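Local coordinates for Lin2722 protein (Listeria innocua, PDB 3DS8) that is of unknown function but belongs to an alpha/beta hydrolase family, with a serine-hydrolase-like arrangement of residues that suggests a hydrolytic activity, at residues L37-N42 and I47-K52; A57-I62 and F238-K243; F66-A71 and S77-I82; D86-Y91 and T120-R125. All coordinates share one frame; numbering follows the deposited sequence.

Interaction 1 of 4, residues L37-N42 and I47-K52; sequences LTMTVN and IKFEGK
The ring of Phe-49 has Met-39, a selenomethionine, over one face and Leu-37 at its edge, while the guanidinium of Arg-90 lies on the opposite side, offset beyond the rim. This layering is built on a beta hairpin whose two antiparallel strands, 36-42 and 46-50, form one end of the central sheet. Met-39 CE sits 4.0 Å from the centroid of the Phe-49 ring and 22° off its normal, which identifies a CH-pi contact displaced toward CZ. The selenium of Met-39 stands more obliquely, 34° off the normal, in a Met-aromatic contact that accompanies the CH-pi one. The bend at chi3 of Met-39 (74°) turns that methyl back over the ring, where CE also meets Ile-47 CG2 at 3.8 Å. In the ring plane, Leu-37 CD1 approaches Phe-49 CD1 at 4.1 Å. These residues share the sheet face that packs against helix 73-91.

Register is set by two hydrogen-bonded pairs, Thr-38 with Glu-50 and Thr-40 with Lys-48, each closed by two backbone bonds. Thr-38 N to Glu-50 O is 2.9 Å, and Lys-48 N to Thr-40 O is also 2.9 Å. Between them Met-39 and Phe-49 form a non-hydrogen-bonded pair, their side chains running side by side. On the other sheet face Thr-38 CG2 lies 3.6 Å from Glu-50 OE1. A water links the same face: it stands 3.2 Å from Thr-40 OG1 and 2.7 Å from Glu-50 OE1.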
# COMPACT_ATOMS: atom_id res chain seq x y z
N LEU A 37 5.89 -14.78 7.87
CA LEU A 37 7.15 -14.39 8.48
C LEU A 37 6.94 -12.97 9.05
O LEU A 37 6.18 -12.19 8.49
CB LEU A 37 8.20 -14.41 7.36
CG LEU A 37 9.64 -14.10 7.59
CD1 LEU A 37 10.48 -14.53 6.36
CD2 LEU A 37 9.71 -12.69 7.82
N THR A 38 7.55 -12.66 10.19
CA THR A 38 7.57 -11.28 10.69
C THR A 38 8.97 -10.71 10.48
O THR A 38 9.95 -11.37 10.79
CB THR A 38 7.12 -11.19 12.16
OG1 THR A 38 5.73 -11.53 12.24
CG2 THR A 38 7.33 -9.77 12.75
N MSE A 39 9.06 -9.50 9.93
CA MSE A 39 10.34 -8.85 9.72
C MSE A 39 10.27 -7.47 10.30
O MSE A 39 9.29 -6.79 10.09
CB MSE A 39 10.69 -8.65 8.26
CG MSE A 39 11.08 -9.85 7.51
SE MSE A 39 11.81 -9.24 5.75
CE MSE A 39 13.49 -8.56 6.27
N THR A 40 11.32 -7.03 10.97
CA THR A 40 11.32 -5.68 11.45
C THR A 40 12.67 -5.02 11.16
O THR A 40 13.70 -5.71 11.03
CB THR A 40 11.03 -5.68 12.95
OG1 THR A 40 11.96 -6.52 13.61
CG2 THR A 40 9.59 -6.25 13.25
N VAL A 41 12.67 -3.70 11.05
CA VAL A 41 13.90 -2.96 10.71
C VAL A 41 13.99 -1.74 11.63
O VAL A 41 12.98 -1.20 12.08
CB VAL A 41 13.99 -2.57 9.19
CG1 VAL A 41 12.81 -1.62 8.76
CG2 VAL A 41 15.36 -1.87 8.82
N ASN A 42 15.23 -1.37 11.93
CA ASN A 42 15.55 -0.25 12.78
C ASN A 42 16.65 0.50 12.03
O ASN A 42 17.70 -0.08 11.71
CB ASN A 42 16.07 -0.80 14.10
CG ASN A 42 16.38 0.25 15.12
OD1 ASN A 42 16.54 1.45 14.84
ND2 ASN A 42 16.50 -0.21 16.35
N ILE A 47 18.13 -5.68 11.33
CA ILE A 47 17.05 -6.32 10.57
C ILE A 47 16.77 -7.64 11.29
O ILE A 47 17.70 -8.37 11.59
CB ILE A 47 17.48 -6.66 9.13
CG1 ILE A 47 17.74 -5.41 8.30
CG2 ILE A 47 16.41 -7.51 8.40
CD1 ILE A 47 16.56 -4.56 8.14
N LYS A 48 15.52 -7.95 11.52
CA LYS A 48 15.17 -9.17 12.25
C LYS A 48 14.11 -9.90 11.48
O LYS A 48 13.15 -9.26 11.04
CB LYS A 48 14.61 -8.82 13.61
CG LYS A 48 14.33 -10.04 14.48
CD LYS A 48 13.61 -9.71 15.85
CE LYS A 48 13.92 -8.29 16.40
NZ LYS A 48 13.45 -8.15 17.83
N PHE A 49 14.31 -11.20 11.34
CA PHE A 49 13.34 -12.12 10.75
C PHE A 49 12.89 -13.05 11.87
O PHE A 49 13.75 -13.58 12.62
CB PHE A 49 13.96 -13.10 9.73
CG PHE A 49 14.58 -12.48 8.51
CD1 PHE A 49 13.99 -12.67 7.26
CD2 PHE A 49 15.79 -11.83 8.58
CE1 PHE A 49 14.59 -12.17 6.09
CE2 PHE A 49 16.40 -11.30 7.40
CZ PHE A 49 15.80 -11.48 6.17
N GLU A 50 11.59 -13.28 11.96
CA GLU A 50 11.02 -14.31 12.84
C GLU A 50 10.16 -15.23 12.01
O GLU A 50 9.16 -14.80 11.40
CB GLU A 50 10.19 -13.68 13.94
CG GLU A 50 10.99 -12.80 14.89
CD GLU A 50 10.08 -11.95 15.80
OE1 GLU A 50 9.59 -10.86 15.36
OE2 GLU A 50 9.87 -12.38 16.96
N GLY A 51 10.55 -16.50 11.95
CA GLY A 51 9.87 -17.51 11.17
C GLY A 51 10.71 -17.94 9.98
O GLY A 51 11.77 -17.38 9.71
N LYS A 52 10.24 -18.93 9.26
CA LYS A 52 10.94 -19.46 8.11
C LYS A 52 9.87 -19.86 7.12
O LYS A 52 8.93 -20.56 7.49
CB LYS A 52 11.73 -20.70 8.51
CG LYS A 52 12.41 -21.45 7.33
CD LYS A 52 13.58 -20.64 6.84
CE LYS A 52 14.20 -21.13 5.52
NZ LYS A 52 15.60 -20.63 5.39
O HOH W 1 11.02 -9.57 13.48

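Interaction 2 of 4, residues A57-I62 and F238-K243; sequences AKRPII and FLEKFK. With SO4 (sulfate ion), chain F.
Glu-240 OE2 is gripped by two nitrogens of one guanidinium, Arg-59 NE and Arg-59 NH2. The NE bond is the shorter and straighter part of the salt bridge: Arg-59 NE lies 2.8 Å from Glu-240 OE2, with an N-H...O angle of 155°. The second bond is weak, Arg-59 NH2 standing 3.2 Å from the same OE2. The carboxylate is met on its syn side and lies at the guanidinium edge, yet the two planes are turned 52° apart, so this is a bifurcated grip on one oxygen and not the coplanar, two-oxygen pairing. Bends in both chains bring the groups together: Arg-59 folds at chi2 and chi3, and Glu-240 turns back at chi2 (-57°), which brings its end nearer to Arg-59 although its CB does not point that way.

Arg-59 NH2 also makes a weak bond to Leu-239 O at 3.1 Å, and it rests 3.8 Å from Leu-239 CB. The guanidinium has further partners, since NH2 forms a salt bridge with Asp-97 and NH1 donates to Ile-4 O. The Arg-59 side chain spans from the loop before strand 61-66 to the end of helix 229-240.

Farther along the second segment, Lys-243 NZ makes a weak hydrogen bond to sulfate O3 at 3.2 Å; the ion, probably from the crystallisation liquor, is also held by Thr-244 N and Lys-126 NZ. These acceptors fix the rotation of the Arg-59 guanidinium and probably offset its charge beside Arg-125, which shares Asp-97, while its positive charge probably favours the ionised form of Glu-240.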
# COMPACT_ATOMS: atom_id res chain seq x y z
N ALA A 57 5.32 -22.97 0.72
CA ALA A 57 4.64 -21.68 0.99
C ALA A 57 3.75 -21.24 -0.15
O ALA A 57 4.17 -21.21 -1.30
CB ALA A 57 5.66 -20.55 1.37
N LYS A 58 2.53 -20.86 0.20
CA LYS A 58 1.56 -20.32 -0.74
C LYS A 58 1.23 -18.89 -0.35
O LYS A 58 0.78 -18.65 0.74
CB LYS A 58 0.29 -21.16 -0.70
CG LYS A 58 -0.81 -20.69 -1.60
CD LYS A 58 -1.98 -21.68 -1.64
CE LYS A 58 -2.88 -21.61 -0.41
NZ LYS A 58 -4.00 -22.62 -0.49
N ARG A 59 1.50 -17.95 -1.24
CA ARG A 59 1.29 -16.52 -1.02
C ARG A 59 1.76 -16.10 0.38
O ARG A 59 1.02 -15.50 1.16
CB ARG A 59 -0.20 -16.17 -1.25
CG ARG A 59 -0.64 -16.55 -2.66
CD ARG A 59 -0.09 -15.55 -3.64
NE ARG A 59 -0.88 -14.31 -3.68
CZ ARG A 59 -0.41 -13.09 -3.93
NH1 ARG A 59 0.90 -12.84 -4.04
NH2 ARG A 59 -1.26 -12.08 -4.01
N PRO A 60 3.02 -16.36 0.69
CA PRO A 60 3.46 -16.15 2.06
C PRO A 60 3.35 -14.68 2.46
O PRO A 60 3.66 -13.80 1.67
CB PRO A 60 4.91 -16.64 2.06
CG PRO A 60 5.33 -16.50 0.64
CD PRO A 60 4.12 -16.85 -0.17
N ILE A 61 2.89 -14.45 3.67
CA ILE A 61 2.71 -13.12 4.20
C ILE A 61 3.97 -12.66 4.97
O ILE A 61 4.53 -13.38 5.82
CB ILE A 61 1.44 -13.06 5.08
CG1 ILE A 61 0.20 -13.25 4.19
CG2 ILE A 61 1.36 -11.72 5.89
CD1 ILE A 61 -1.06 -13.39 4.99
N ILE A 62 4.42 -11.46 4.65
CA ILE A 62 5.50 -10.81 5.39
C ILE A 62 4.92 -9.67 6.22
O ILE A 62 4.54 -8.61 5.71
CB ILE A 62 6.60 -10.29 4.45
CG1 ILE A 62 7.02 -11.36 3.42
CG2 ILE A 62 7.79 -9.68 5.29
CD1 ILE A 62 7.60 -12.66 3.95
N PHE A 238 -8.45 -8.00 -4.91
CA PHE A 238 -7.38 -7.47 -5.74
C PHE A 238 -6.17 -8.41 -5.76
O PHE A 238 -5.55 -8.64 -6.80
CB PHE A 238 -6.99 -6.11 -5.20
CG PHE A 238 -6.14 -5.31 -6.11
CD1 PHE A 238 -6.65 -4.83 -7.32
CD2 PHE A 238 -4.83 -4.99 -5.77
CE1 PHE A 238 -5.88 -3.98 -8.13
CE2 PHE A 238 -4.06 -4.17 -6.56
CZ PHE A 238 -4.58 -3.67 -7.74
N LEU A 239 -5.87 -9.01 -4.61
CA LEU A 239 -4.70 -9.88 -4.48
C LEU A 239 -4.91 -11.25 -5.08
O LEU A 239 -3.96 -11.83 -5.58
CB LEU A 239 -4.26 -10.03 -3.01
CG LEU A 239 -3.75 -8.81 -2.25
CD1 LEU A 239 -3.55 -9.17 -0.74
CD2 LEU A 239 -2.46 -8.26 -2.90
N GLU A 240 -6.13 -11.77 -5.02
CA GLU A 240 -6.33 -13.17 -5.35
C GLU A 240 -7.23 -13.43 -6.54
O GLU A 240 -7.19 -14.52 -7.07
CB GLU A 240 -6.84 -13.92 -4.12
CG GLU A 240 -5.85 -13.92 -2.95
CD GLU A 240 -4.48 -14.47 -3.27
OE1 GLU A 240 -4.39 -15.40 -4.09
OE2 GLU A 240 -3.50 -13.97 -2.66
N LYS A 241 -8.05 -12.47 -6.94
CA LYS A 241 -9.08 -12.67 -7.99
C LYS A 241 -8.85 -11.78 -9.20
O LYS A 241 -9.01 -12.24 -10.35
CB LYS A 241 -10.48 -12.44 -7.43
CG LYS A 241 -10.85 -13.40 -6.33
CD LYS A 241 -10.83 -14.81 -6.83
CE LYS A 241 -11.46 -15.80 -5.87
NZ LYS A 241 -11.72 -17.08 -6.53
N PHE A 242 -8.45 -10.54 -8.96
CA PHE A 242 -8.23 -9.59 -10.03
C PHE A 242 -7.01 -9.98 -10.86
O PHE A 242 -5.90 -10.14 -10.34
CB PHE A 242 -8.04 -8.17 -9.48
CG PHE A 242 -7.72 -7.16 -10.56
CD1 PHE A 242 -8.66 -6.82 -11.48
CD2 PHE A 242 -6.46 -6.58 -10.64
CE1 PHE A 242 -8.39 -5.89 -12.50
CE2 PHE A 242 -6.16 -5.66 -11.67
CZ PHE A 242 -7.13 -5.31 -12.58
N LYS A 243 -7.22 -10.09 -12.17
CA LYS A 243 -6.13 -10.41 -13.07
C LYS A 243 -6.38 -9.64 -14.36
O LYS A 243 -7.52 -9.55 -14.80
CB LYS A 243 -6.10 -11.92 -13.35
CG LYS A 243 -5.74 -12.84 -12.15
CD LYS A 243 -4.20 -13.11 -12.03
CE LYS A 243 -3.75 -13.76 -10.66
NZ LYS A 243 -2.22 -13.72 -10.39
S SO4 F . -1.92 -10.02 -12.40
O1 SO4 F . -1.33 -11.03 -13.29
O2 SO4 F . -2.86 -9.23 -13.26
O3 SO4 F . -2.61 -10.64 -11.25
O4 SO4 F . -0.85 -9.21 -11.76

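Interaction 3 of 4, residues F66-A71 and S77-I82; sequences FEQNQA and SKWLKI
Trp-79 lays the six-membered part of its indole against residues 66-71, the end of strand 61-66 and the loop after it. Its CG lies opposite the carbonyl carbon (chi1 -58°), which sends the indole toward that loop. Ala-71 CB touches Trp-79 CZ3 at 3.7 Å, approaching obliquely. Gln-68 presents its CB to the same CZ3, also at 3.7 Å, and its OE1 hangs over one indole face, offset toward the rim. The Gln-68 amide plane stands 79° from that of the ring, so the amide does not stack. Its polar ends are held elsewhere, NE2 by Asn-42 OD1 and OE1 by Ser-43 N.

Phe-66 comes in at the indole edge, near its plane, CD1 lying 3.9 Å from Trp-79 CE3. Its far end continues to the helix, with CZ 4.2 Å from Leu-80 CB, and the ring also stacks on Trp-76. No hydrogen bond crosses between the segments; the contact is packing, mostly of carbon on carbon. Gln-68 centres an inverse gamma turn, which kinks the loop there. The arrangement joins a strand's end to the following helix, as in the beta-alpha connections of the alpha/beta hydrolase fold, with Phe-66 near, but not touching, what is probably a nucleophile elbow.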
# COMPACT_ATOMS: atom_id res chain seq x y z
N PHE A 66 8.34 -1.28 11.22
CA PHE A 66 9.39 -0.27 11.42
C PHE A 66 9.48 0.12 12.89
O PHE A 66 8.52 0.67 13.45
CB PHE A 66 9.05 0.98 10.62
CG PHE A 66 9.07 0.78 9.14
CD1 PHE A 66 10.27 0.75 8.46
CD2 PHE A 66 7.90 0.63 8.41
CE1 PHE A 66 10.31 0.57 7.08
CE2 PHE A 66 7.93 0.40 7.05
CZ PHE A 66 9.15 0.42 6.37
N GLU A 67 10.64 -0.09 13.53
CA GLU A 67 10.79 0.35 14.93
C GLU A 67 10.58 1.87 15.06
O GLU A 67 10.02 2.36 16.05
CB GLU A 67 12.18 0.03 15.48
CG GLU A 67 12.29 0.45 16.95
CD GLU A 67 13.26 -0.38 17.81
OE1 GLU A 67 14.09 -1.15 17.28
OE2 GLU A 67 13.15 -0.24 19.06
N GLN A 68 11.06 2.60 14.06
CA GLN A 68 10.86 4.04 13.97
C GLN A 68 9.52 4.27 13.28
O GLN A 68 9.46 4.57 12.09
CB GLN A 68 12.02 4.72 13.24
CG GLN A 68 13.28 4.79 14.12
CD GLN A 68 14.18 3.62 13.96
OE1 GLN A 68 14.34 3.10 12.85
NE2 GLN A 68 14.84 3.21 15.05
N ASN A 69 8.46 4.11 14.06
CA ASN A 69 7.10 3.93 13.52
C ASN A 69 6.34 5.24 13.31
O ASN A 69 5.16 5.24 12.97
CB ASN A 69 6.32 2.89 14.36
CG ASN A 69 5.88 3.41 15.73
OD1 ASN A 69 6.40 4.40 16.21
ND2 ASN A 69 4.99 2.67 16.40
N GLN A 70 7.04 6.36 13.47
CA GLN A 70 6.47 7.69 13.12
C GLN A 70 7.35 8.44 12.11
O GLN A 70 7.13 9.62 11.85
CB GLN A 70 6.25 8.57 14.35
CG GLN A 70 5.42 7.94 15.39
CD GLN A 70 3.95 8.13 15.21
OE1 GLN A 70 3.48 8.62 14.19
NE2 GLN A 70 3.18 7.72 16.24
N ALA A 71 8.28 7.73 11.48
CA ALA A 71 9.15 8.37 10.48
C ALA A 71 8.45 8.61 9.15
O ALA A 71 7.35 8.11 8.87
CB ALA A 71 10.46 7.49 10.28
N SER A 77 10.62 3.84 3.06
CA SER A 77 10.94 3.20 1.78
C SER A 77 12.40 2.79 1.67
O SER A 77 12.71 1.70 1.18
CB SER A 77 10.57 4.12 0.65
OG SER A 77 10.85 3.53 -0.61
N LYS A 78 13.31 3.69 2.08
CA LYS A 78 14.76 3.38 2.11
C LYS A 78 15.08 2.21 3.03
O LYS A 78 15.85 1.33 2.66
CB LYS A 78 15.56 4.60 2.56
CG LYS A 78 15.51 5.75 1.59
CD LYS A 78 16.39 6.90 2.08
CE LYS A 78 15.92 8.23 1.54
NZ LYS A 78 15.71 8.17 0.04
N TRP A 79 14.46 2.18 4.21
CA TRP A 79 14.67 1.07 5.15
C TRP A 79 14.05 -0.24 4.65
O TRP A 79 14.64 -1.33 4.82
CB TRP A 79 14.16 1.43 6.53
CG TRP A 79 14.79 2.64 7.09
CD1 TRP A 79 16.04 3.13 6.82
CD2 TRP A 79 14.20 3.53 8.03
NE1 TRP A 79 16.25 4.31 7.52
CE2 TRP A 79 15.13 4.57 8.27
CE3 TRP A 79 12.98 3.56 8.69
CZ2 TRP A 79 14.87 5.61 9.17
CZ3 TRP A 79 12.72 4.62 9.57
CH2 TRP A 79 13.66 5.60 9.83
N LEU A 80 12.89 -0.14 4.03
CA LEU A 80 12.24 -1.29 3.40
C LEU A 80 13.15 -1.90 2.32
O LEU A 80 13.30 -3.12 2.27
CB LEU A 80 10.90 -0.88 2.81
CG LEU A 80 10.07 -1.93 2.07
CD1 LEU A 80 9.72 -3.05 3.03
CD2 LEU A 80 8.82 -1.27 1.50
N LYS A 81 13.73 -1.06 1.46
CA LYS A 81 14.68 -1.53 0.43
C LYS A 81 15.81 -2.36 1.04
O LYS A 81 16.14 -3.42 0.56
CB LYS A 81 15.27 -0.35 -0.36
CG LYS A 81 16.66 -0.57 -1.05
CD LYS A 81 16.49 -1.09 -2.40
CE LYS A 81 17.76 -0.99 -3.25
NZ LYS A 81 19.10 -0.76 -2.61
N ILE A 82 16.39 -1.86 2.12
CA ILE A 82 17.50 -2.56 2.78
C ILE A 82 17.04 -3.94 3.24
O ILE A 82 17.72 -4.95 3.03
CB ILE A 82 18.06 -1.73 3.95
CG1 ILE A 82 18.73 -0.44 3.41
CG2 ILE A 82 19.04 -2.55 4.79
CD1 ILE A 82 19.03 0.62 4.49

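Interaction 4 of 4, residues D86-Y91 and T120-R125; sequences DLKSRY and TVPTLR
Lys-88 and Val-121 bring their backbones together, CA to CA at 5.9 Å, where the last turns of helix 73-91 pass the loop that enters strand 123-130. No hydrogen bond joins the two segments, so the evidence for the contact is van der Waals packing of one long side chain along a run of backbone. Lys-88 supplies that chain. Its CB points toward the loop and meets Thr-120 O at 3.8 Å, and the same CB lies 4.1 Å from Pro-122 CD. Farther out, Lys-88 CD is 3.7 Å from Val-121 C and 3.9 Å from Pro-122 N, which places the methylene chain alongside the peptide joining those two residues.

The torsions explain the course: CG is turned opposite the backbone N (chi1 -173°) and the chain stays extended through chi3, then bends at chi4 (-81°). NZ thereby bonds to Lys-119 O, a backbone carbonyl just ahead of the loop segment. The lysine thus divides its work, with carbons laid on the loop and the ammonium held by a carbonyl. Thr-120 and Val-121 take part largely through backbone atoms, since their CB atoms point away from the 86-91 turn. Thr-120 OG1 is hydrogen-bonded to Asp-118 OD1.

Around this contact, the Val-121 side chain rests on Glu-85 and Lys-81, about one and two turns before Lys-88 in the same helix. Pro-122 touches Met-84 of helix 73-91 and Met-96 of strand 95-101, and its carbonyl accepts a bond from Tyr-111 of helix 103-114.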
# COMPACT_ATOMS: atom_id res chain seq x y z
N ASP A 86 17.68 -8.17 1.85
CA ASP A 86 17.93 -9.36 2.67
C ASP A 86 16.90 -10.44 2.41
O ASP A 86 17.25 -11.63 2.33
CB ASP A 86 17.91 -9.00 4.16
CG ASP A 86 19.14 -8.25 4.59
OD1 ASP A 86 20.15 -8.24 3.84
OD2 ASP A 86 19.12 -7.71 5.72
N LEU A 87 15.63 -10.05 2.28
CA LEU A 87 14.56 -11.03 1.97
C LEU A 87 14.84 -11.76 0.67
O LEU A 87 14.74 -12.99 0.62
CB LEU A 87 13.21 -10.36 1.90
CG LEU A 87 12.00 -11.29 1.76
CD1 LEU A 87 11.84 -12.28 2.99
CD2 LEU A 87 10.72 -10.51 1.53
N LYS A 88 15.20 -11.00 -0.36
CA LYS A 88 15.46 -11.59 -1.68
C LYS A 88 16.72 -12.47 -1.61
O LYS A 88 16.78 -13.56 -2.22
CB LYS A 88 15.58 -10.54 -2.78
CG LYS A 88 15.68 -11.17 -4.22
CD LYS A 88 15.44 -10.19 -5.36
CE LYS A 88 15.48 -10.89 -6.71
NZ LYS A 88 16.88 -11.06 -7.10
N SER A 89 17.73 -11.99 -0.89
CA SER A 89 18.93 -12.78 -0.70
C SER A 89 18.63 -14.13 -0.09
O SER A 89 19.16 -15.16 -0.55
CB SER A 89 19.95 -12.05 0.15
OG SER A 89 21.15 -12.80 0.18
N ARG A 90 17.81 -14.14 0.96
CA ARG A 90 17.41 -15.38 1.66
C ARG A 90 16.52 -16.30 0.82
O ARG A 90 16.77 -17.50 0.78
CB ARG A 90 16.69 -15.04 2.98
CG ARG A 90 16.26 -16.25 3.81
CD ARG A 90 15.59 -15.87 5.15
NE ARG A 90 15.54 -17.05 6.03
CZ ARG A 90 14.77 -17.21 7.11
NH1 ARG A 90 13.88 -16.31 7.50
NH2 ARG A 90 14.90 -18.33 7.81
N TYR A 91 15.50 -15.75 0.16
CA TYR A 91 14.48 -16.57 -0.50
C TYR A 91 14.38 -16.44 -2.01
O TYR A 91 13.67 -17.23 -2.64
CB TYR A 91 13.10 -16.29 0.09
CG TYR A 91 12.93 -16.67 1.53
CD1 TYR A 91 12.86 -17.99 1.91
CD2 TYR A 91 12.87 -15.70 2.53
CE1 TYR A 91 12.71 -18.36 3.24
CE2 TYR A 91 12.71 -16.06 3.86
CZ TYR A 91 12.62 -17.38 4.20
OH TYR A 91 12.46 -17.75 5.52
N THR A 120 18.19 -6.37 -7.14
CA THR A 120 18.53 -6.86 -5.80
C THR A 120 17.34 -6.88 -4.83
O THR A 120 17.46 -7.40 -3.73
CB THR A 120 19.65 -6.03 -5.16
OG1 THR A 120 19.15 -4.72 -4.84
CG2 THR A 120 20.88 -6.00 -6.08
N VAL A 121 16.21 -6.29 -5.23
CA VAL A 121 15.00 -6.40 -4.40
C VAL A 121 13.82 -6.91 -5.24
O VAL A 121 13.83 -6.76 -6.45
CB VAL A 121 14.63 -5.04 -3.73
CG1 VAL A 121 15.79 -4.53 -2.86
CG2 VAL A 121 14.24 -4.00 -4.78
N PRO A 122 12.79 -7.48 -4.58
CA PRO A 122 11.65 -7.93 -5.38
C PRO A 122 10.91 -6.76 -6.03
O PRO A 122 10.77 -5.68 -5.45
CB PRO A 122 10.79 -8.66 -4.37
CG PRO A 122 11.71 -8.93 -3.18
CD PRO A 122 12.55 -7.73 -3.15
N THR A 123 10.44 -6.96 -7.25
CA THR A 123 9.70 -5.92 -7.94
C THR A 123 8.28 -5.90 -7.33
O THR A 123 7.68 -6.96 -7.17
CB THR A 123 9.54 -6.22 -9.43
OG1 THR A 123 8.86 -7.45 -9.58
CG2 THR A 123 10.81 -6.35 -10.11
N LEU A 124 7.76 -4.73 -7.00
CA LEU A 124 6.37 -4.63 -6.50
C LEU A 124 5.43 -4.85 -7.68
O LEU A 124 5.61 -4.29 -8.75
CB LEU A 124 6.11 -3.26 -5.89
CG LEU A 124 4.90 -3.04 -5.04
CD1 LEU A 124 4.85 -3.99 -3.83
CD2 LEU A 124 4.92 -1.54 -4.58
N ARG A 125 4.48 -5.74 -7.50
CA ARG A 125 3.51 -6.08 -8.50
C ARG A 125 2.15 -5.43 -8.16
O ARG A 125 1.73 -4.49 -8.83
CB ARG A 125 3.39 -7.59 -8.64
CG ARG A 125 2.39 -8.03 -9.71
CD ARG A 125 2.14 -9.51 -9.74
NE ARG A 125 1.47 -10.02 -8.55
CZ ARG A 125 0.86 -11.20 -8.50
NH1 ARG A 125 0.84 -11.99 -9.58
NH2 ARG A 125 0.26 -11.57 -7.41

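How the interactions relate
From the N terminus, interaction 1 closes first, with four residues between its segments, and is complete before interaction 2 opens at 57-62. Interaction 2 closes the longest loop, of 175 residues; nested inside it, one after the other, interactions 3 and 4 close loops of five and 28, and none cross. Strand 36-42 of interaction 1 is hydrogen-bonded to strand 61-66, so interactions 1 and 2 meet in the sheet, and Asn-42 reaches Gln-68 of interaction 3. Interactions 3 and 4 both use helix 73-91, whose end also returns to the hairpin through Arg-90 and Gly-51. Together they tie the hairpin end of the sheet, this helix, strand 123-130 and the last helix, 229-240.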